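Local coordinates for protein HP0721 (PDB 2XRH) that is a secreted protein of unknown function from Helicobacter pylori whose DUF1104 helical region holds a nicotinic acid molecule in the crystal, at residues Gln29-Tyr34 with Lys81-Lys86; Lys21-Val26 with Glu59-Asn64. One frame throughout, in Å; residues are numbered along the deposited sequence. Where two conformers were deposited one is given.

Interaction 1. Residues Gln29-Tyr34 with Lys81-Lys86; sequences QDIVDY and KEALKK. With NIO (nicotinic acid), chain B.
Ile31 and Val32, in the first turn of helix 31-44, pack against Ala83 and Leu84 near the end of helix 70-86. The contact is small, with 193 Å² buried in all, and its side-chain packing is apolar. The two branches of Ile31 do different work. Its CG2 methyl meets the CB of Ala83 at 3.7 Å and lies more loosely against CG of Leu84. Its other branch turns away from residues 81-86 and reaches the ligand, where CD1 of Ile31 approaches C1 of nicotinic acid at 3.6 Å. Chi1 of -147° puts CG1 of Ile31 well off the staggered position. CG2 lies between the backbone N and the carbonyl carbon and faces Ala83. Val32 uses one methyl. CG1 is anti to the backbone N (chi1 168°), and CG2 sits beside that N. CG2 of Val32 touches the carbonyl O of Ala83 at 3.3 Å. The same CG2 of Val32 is only loosely packed on CD2 of Leu84, at 4.4 Å. The backbones come close here, with CA of Val32 and CA of Leu84 5.8 Å apart. Leu84 also spans helix and ligand, since its CD1 lies 4.1 Å from C4 of nicotinic acid. The Tyr34 ring presents its edge to the ligand at C1. Within helix 70-86, NZ of Lys85 folds back to O of Lys81 at 2.7 Å. That oxygen also takes the backbone N-H of Lys85, from the opposite face of its carbonyl plane. Ile31 thus forms part of the nicotinic acid pocket, and Arg76 hydrogen-bonds the ligand. Ile31 also touches Val80 of helix 70-86. The contact joins the start of helix 31-44 to the last turns of helix 70-86.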
loop_
_atom_site.group_PDB
_atom_site.type_symbol
_atom_site.label_atom_id
_atom_site.label_comp_id
_atom_site.label_asym_id
_atom_site.label_seq_id
_atom_site.Cartn_x
_atom_site.Cartn_y
_atom_site.Cartn_z
ATOM N N GLN A 29 17.980 4.922 -1.155
ATOM C CA GLN A 29 19.409 4.608 -1.142
ATOM C C GLN A 29 19.978 4.548 0.282
ATOM O O GLN A 29 21.029 4.008 0.485
ATOM C CB GLN A 29 20.200 5.615 -1.987
ATOM C CG GLN A 29 20.178 7.025 -1.407
ATOM C CD GLN A 29 20.658 8.092 -2.345
ATOM O OE1 GLN A 29 21.803 8.497 -2.287
ATOM N NE2 GLN A 29 19.772 8.561 -3.209
ATOM N N ASP A 30 19.253 5.135 1.249
ATOM C CA ASP A 30 19.664 5.176 2.665
ATOM C C ASP A 30 18.810 4.287 3.544
ATOM O O ASP A 30 19.090 4.209 4.749
ATOM C CB ASP A 30 19.594 6.600 3.214
ATOM C CG ASP A 30 20.525 7.554 2.497
ATOM O OD1 ASP A 30 21.686 7.162 2.216
ATOM O OD2 ASP A 30 20.109 8.714 2.237
ATOM N N ILE A 31 17.886 3.535 2.954
ATOM C CA ILE A 31 16.893 2.818 3.742
ATOM C C ILE A 31 17.445 1.627 4.491
ATOM O O ILE A 31 16.999 1.360 5.600
ATOM C CB ILE A 31 15.569 2.466 2.955
ATOM C CG1 ILE A 31 14.349 2.504 3.905
ATOM C CG2 ILE A 31 15.666 1.163 2.149
ATOM C CD1 ILE A 31 13.998 3.982 4.402
ATOM N N VAL A 32 18.408 0.906 3.914
ATOM C CA VAL A 32 18.996 -0.224 4.628
ATOM C C VAL A 32 19.743 0.270 5.881
ATOM O O VAL A 32 19.579 -0.273 6.965
ATOM C CB VAL A 32 19.920 -1.081 3.700
ATOM C CG1 VAL A 32 20.758 -2.071 4.497
ATOM C CG2 VAL A 32 19.055 -1.823 2.682
ATOM N N ASP A 33 20.537 1.311 5.744
ATOM C CA ASP A 33 21.239 1.876 6.868
ATOM C C ASP A 33 20.278 2.427 7.914
ATOM O O ASP A 33 20.474 2.240 9.102
ATOM C CB ASP A 33 22.179 2.989 6.417
ATOM C CG ASP A 33 23.445 2.464 5.720
ATOM O OD1 ASP A 33 23.720 1.247 5.737
ATOM O OD2 ASP A 33 24.154 3.296 5.134
ATOM N N TYR A 34 19.207 3.072 7.470
ATOM C CA TYR A 34 18.210 3.583 8.405
ATOM C C TYR A 34 17.568 2.457 9.194
ATOM O O TYR A 34 17.426 2.542 10.413
ATOM C CB TYR A 34 17.153 4.334 7.615
ATOM C CG TYR A 34 16.012 4.942 8.428
ATOM C CD1 TYR A 34 16.200 5.986 9.291
ATOM C CD2 TYR A 34 14.707 4.480 8.230
ATOM C CE1 TYR A 34 15.121 6.542 10.008
ATOM C CE2 TYR A 34 13.647 5.025 8.906
ATOM C CZ TYR A 34 13.838 6.044 9.794
ATOM O OH TYR A 34 12.766 6.587 10.471
ATOM N N LYS A 81 11.364 -1.462 -1.055
ATOM C CA LYS A 81 11.243 -2.921 -0.996
ATOM C C LYS A 81 12.446 -3.551 -1.668
ATOM O O LYS A 81 13.058 -4.459 -1.128
ATOM C CB LYS A 81 9.951 -3.372 -1.683
ATOM C CG LYS A 81 9.744 -4.865 -1.787
ATOM C CD LYS A 81 8.316 -5.271 -2.291
ATOM C CE LYS A 81 8.114 -5.102 -3.780
ATOM N NZ LYS A 81 7.177 -6.104 -4.346
ATOM N N GLU A 82 12.791 -3.052 -2.834
ATOM C CA GLU A 82 13.947 -3.553 -3.568
ATOM C C GLU A 82 15.256 -3.318 -2.867
ATOM O O GLU A 82 16.099 -4.230 -2.822
ATOM C CB GLU A 82 13.954 -2.953 -4.951
ATOM C CG GLU A 82 12.859 -3.465 -5.819
ATOM C CD GLU A 82 12.874 -4.975 -5.911
ATOM O OE1 GLU A 82 13.929 -5.461 -6.388
ATOM O OE2 GLU A 82 11.861 -5.658 -5.490
ATOM N N ALA A 83 15.443 -2.133 -2.299
ATOM C CA ALA A 83 16.639 -1.853 -1.539
ATOM C C ALA A 83 16.759 -2.806 -0.355
ATOM O O ALA A 83 17.831 -3.293 -0.061
ATOM C CB ALA A 83 16.697 -0.389 -1.086
ATOM N N LEU A 84 15.667 -3.026 0.366
ATOM C CA LEU A 84 15.712 -3.887 1.508
ATOM C C LEU A 84 16.095 -5.306 1.082
ATOM O O LEU A 84 16.871 -5.965 1.789
ATOM C CB LEU A 84 14.368 -3.930 2.218
ATOM C CG LEU A 84 14.077 -2.683 3.036
ATOM C CD1 LEU A 84 12.547 -2.688 3.472
ATOM C CD2 LEU A 84 14.999 -2.540 4.207
ATOM N N LYS A 85 15.530 -5.764 -0.031
ATOM C CA LYS A 85 15.839 -7.112 -0.593
ATOM C C LYS A 85 17.331 -7.225 -0.826
ATOM O O LYS A 85 17.991 -8.206 -0.395
ATOM C CB LYS A 85 15.122 -7.367 -1.912
ATOM C CG LYS A 85 13.612 -7.358 -1.918
ATOM C CD LYS A 85 12.974 -8.049 -0.739
ATOM C CE LYS A 85 11.640 -7.368 -0.309
ATOM N NZ LYS A 85 11.843 -6.174 0.555
ATOM N N LYS A 86 17.880 -6.216 -1.470
ATOM C CA LYS A 86 19.307 -6.241 -1.845
ATOM C C LYS A 86 20.222 -6.171 -0.687
ATOM O O LYS A 86 21.366 -6.650 -0.772
ATOM C CB LYS A 86 19.671 -5.058 -2.695
ATOM C CG LYS A 86 19.222 -5.222 -4.047
ATOM C CD LYS A 86 20.043 -4.312 -4.962
ATOM C CE LYS A 86 19.449 -4.409 -6.303
ATOM N NZ LYS A 86 18.106 -3.838 -6.329
HETATM N N NIO B . 12.150 1.102 6.928
HETATM C C1 NIO B . 11.607 2.205 6.373
HETATM C C2 NIO B . 10.424 2.111 5.618
HETATM C C3 NIO B . 9.826 0.903 5.407
HETATM C C4 NIO B . 10.413 -0.206 5.997
HETATM C C5 NIO B . 11.578 -0.083 6.749
HETATM C C6 NIO B . 9.875 3.308 4.926
HETATM O O1 NIO B . 9.253 3.107 3.843
HETATM O O2 NIO B . 10.104 4.437 5.379
#

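Interaction 2. Residues Lys21-Val26 with Glu59-Asn64; sequences KMAGVV and EYATKN
Lys21 lies alongside Tyr60, the two side chains pointing the same way. CG of Lys21 sits over one face of the Tyr60 ring, offset toward the rim near CZ and CE1. It is 4.0 Å from the ring centroid and 19° off the normal, a CH-pi contact. The extended lysine chain continues past the ring, and CE of Lys21 reaches OH of Tyr60 at 3.8 Å. NZ of Lys21 forms a salt bridge with Glu17.

Asn64 pins the loop backbone with a single amide nitrogen. ND2 of Asn64 donates to O of Ala23 at 2.8 Å, nearly straight at 173°, and to O of Lys21 at 2.9 Å, more bent at 149°. Both acceptors lie close to the amide plane. ND2 stands above the carbonyl plane of Lys21 but is only tilted from that of Ala23. Val25 crosses Asn64 at about a right angle, with CG1 of Val25 3.5 Å from CB of Asn64. CB of Ala23 packs on CB of Ala61 at 4.0 Å. Gly24, which touches nicotinic acid, has a positive phi and brings its CA within 4.4 Å of CA of Ala61.

The contact fastens the end of helix 16-21 and the loop after it to helix 47-65.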
loop_
_atom_site.group_PDB
_atom_site.type_symbol
_atom_site.label_atom_id
_atom_site.label_comp_id
_atom_site.label_asym_id
_atom_site.label_seq_id
_atom_site.Cartn_x
_atom_site.Cartn_y
_atom_site.Cartn_z
ATOM N N LYS A 21 11.329 11.209 13.297
ATOM C CA LYS A 21 10.787 12.308 12.490
ATOM C C LYS A 21 11.036 12.162 10.985
ATOM O O LYS A 21 10.310 12.737 10.194
ATOM C CB LYS A 21 11.338 13.637 12.981
ATOM C CG LYS A 21 10.679 14.085 14.262
ATOM C CD LYS A 21 11.347 15.298 14.845
ATOM C CE LYS A 21 10.508 15.810 16.002
ATOM N NZ LYS A 21 11.084 17.011 16.610
ATOM N N MET A 22 12.032 11.378 10.620
ATOM C CA MET A 22 12.359 11.167 9.199
ATOM C C MET A 22 11.637 9.937 8.638
ATOM O O MET A 22 11.796 9.611 7.461
ATOM C CB MET A 22 13.850 11.100 8.941
ATOM C CG MET A 22 14.530 10.016 9.610
ATOM S SD MET A 22 16.314 9.989 9.214
ATOM C CE MET A 22 16.899 11.367 10.145
ATOM N N ALA A 23 10.830 9.255 9.451
ATOM C CA ALA A 23 10.111 8.080 8.947
ATOM C C ALA A 23 9.256 8.446 7.752
ATOM O O ALA A 23 8.509 9.400 7.742
ATOM C CB ALA A 23 9.248 7.427 10.021
ATOM N N GLY A 24 9.402 7.643 6.720
ATOM C CA GLY A 24 8.642 7.841 5.456
ATOM C C GLY A 24 9.279 8.771 4.448
ATOM O O GLY A 24 8.817 8.843 3.298
ATOM N N VAL A 25 10.330 9.486 4.841
ATOM C CA VAL A 25 11.015 10.447 3.970
ATOM C C VAL A 25 12.448 10.077 3.664
ATOM O O VAL A 25 13.052 10.707 2.803
ATOM C CB VAL A 25 10.954 11.867 4.535
ATOM C CG1 VAL A 25 9.538 12.240 4.761
ATOM C CG2 VAL A 25 11.680 11.969 5.758
ATOM N N VAL A 26 12.980 9.057 4.333
ATOM C CA VAL A 26 14.372 8.647 4.106
ATOM C C VAL A 26 14.466 8.140 2.655
ATOM O O VAL A 26 13.584 7.461 2.190
ATOM C CB VAL A 26 14.809 7.533 5.096
ATOM C CG1 VAL A 26 16.166 6.963 4.777
ATOM C CG2 VAL A 26 14.784 8.050 6.543
ATOM N N GLU A 59 3.392 7.161 13.353
ATOM C CA GLU A 59 2.761 8.481 13.302
ATOM C C GLU A 59 3.492 9.412 12.374
ATOM O O GLU A 59 2.879 10.118 11.577
ATOM C CB GLU A 59 2.619 9.081 14.685
ATOM C CG GLU A 59 1.643 8.267 15.502
ATOM C CD GLU A 59 1.351 8.856 16.855
ATOM O OE1 GLU A 59 2.039 9.812 17.254
ATOM O OE2 GLU A 59 0.419 8.353 17.520
ATOM N N TYR A 60 4.809 9.444 12.464
ATOM C CA TYR A 60 5.580 10.304 11.572
ATOM C C TYR A 60 5.536 9.822 10.114
ATOM O O TYR A 60 5.434 10.650 9.209
ATOM C CB TYR A 60 7.037 10.490 12.067
ATOM C CG TYR A 60 7.107 11.501 13.168
ATOM C CD1 TYR A 60 6.892 12.836 12.924
ATOM C CD2 TYR A 60 7.262 11.099 14.478
ATOM C CE1 TYR A 60 6.884 13.738 13.934
ATOM C CE2 TYR A 60 7.284 11.991 15.503
ATOM C CZ TYR A 60 7.074 13.314 15.228
ATOM O OH TYR A 60 7.029 14.249 16.208
ATOM N N ALA A 61 5.629 8.528 9.884
ATOM C CA ALA A 61 5.550 8.030 8.515
ATOM C C ALA A 61 4.201 8.480 7.944
ATOM O O ALA A 61 4.121 8.888 6.796
ATOM C CB ALA A 61 5.691 6.512 8.446
ATOM N N THR A 62 3.150 8.390 8.748
ATOM C CA THR A 62 1.814 8.765 8.277
ATOM C C THR A 62 1.754 10.254 7.894
ATOM O O THR A 62 1.376 10.627 6.780
ATOM C CB THR A 62 0.772 8.387 9.322
ATOM O OG1 THR A 62 0.752 6.967 9.448
ATOM C CG2 THR A 62 -0.625 8.887 8.911
ATOM N N LYS A 63 2.188 11.110 8.816
ATOM C CA LYS A 63 2.186 12.548 8.607
ATOM C C LYS A 63 3.027 12.965 7.423
ATOM O O LYS A 63 2.679 13.875 6.666
ATOM C CB LYS A 63 2.707 13.233 9.857
ATOM C CG LYS A 63 1.767 13.114 11.018
ATOM C CD LYS A 63 2.245 13.978 12.184
ATOM C CE LYS A 63 3.290 13.269 13.056
ATOM N NZ LYS A 63 3.238 13.716 14.490
ATOM N N ASN A 64 4.160 12.292 7.281
ATOM C CA ASN A 64 5.135 12.645 6.269
ATOM C C ASN A 64 4.756 12.191 4.888
ATOM O O ASN A 64 5.335 12.686 3.907
ATOM C CB ASN A 64 6.519 12.063 6.567
ATOM C CG ASN A 64 7.242 12.814 7.670
ATOM O OD1 ASN A 64 7.039 14.000 7.813
ATOM N ND2 ASN A 64 8.141 12.128 8.411
#

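Overall arrangement
The two interactions are centred 16 Å apart, on opposite sides of the chain's centre. Their segments alternate along the chain: 21-26, 29-34, 59-64, then 81-86. Interaction 1 pairs helix 31-44 with helix 70-86. Interaction 2 ties the loop after helix 16-21 to helix 47-65. They meet directly through that loop: Tyr34 packs on Met22, Ala23 and Val26, with OH of Tyr34 3.4 Å from CA of Ala23, and Ile31 packs on Val26. Each also supplies a residue of the nicotinic acid pocket, Ile31 from interaction 1 and Gly24 from interaction 2. Arg76, Gln77, Met92 and Leu98 join them from much later in this all-helical DUF1104 region.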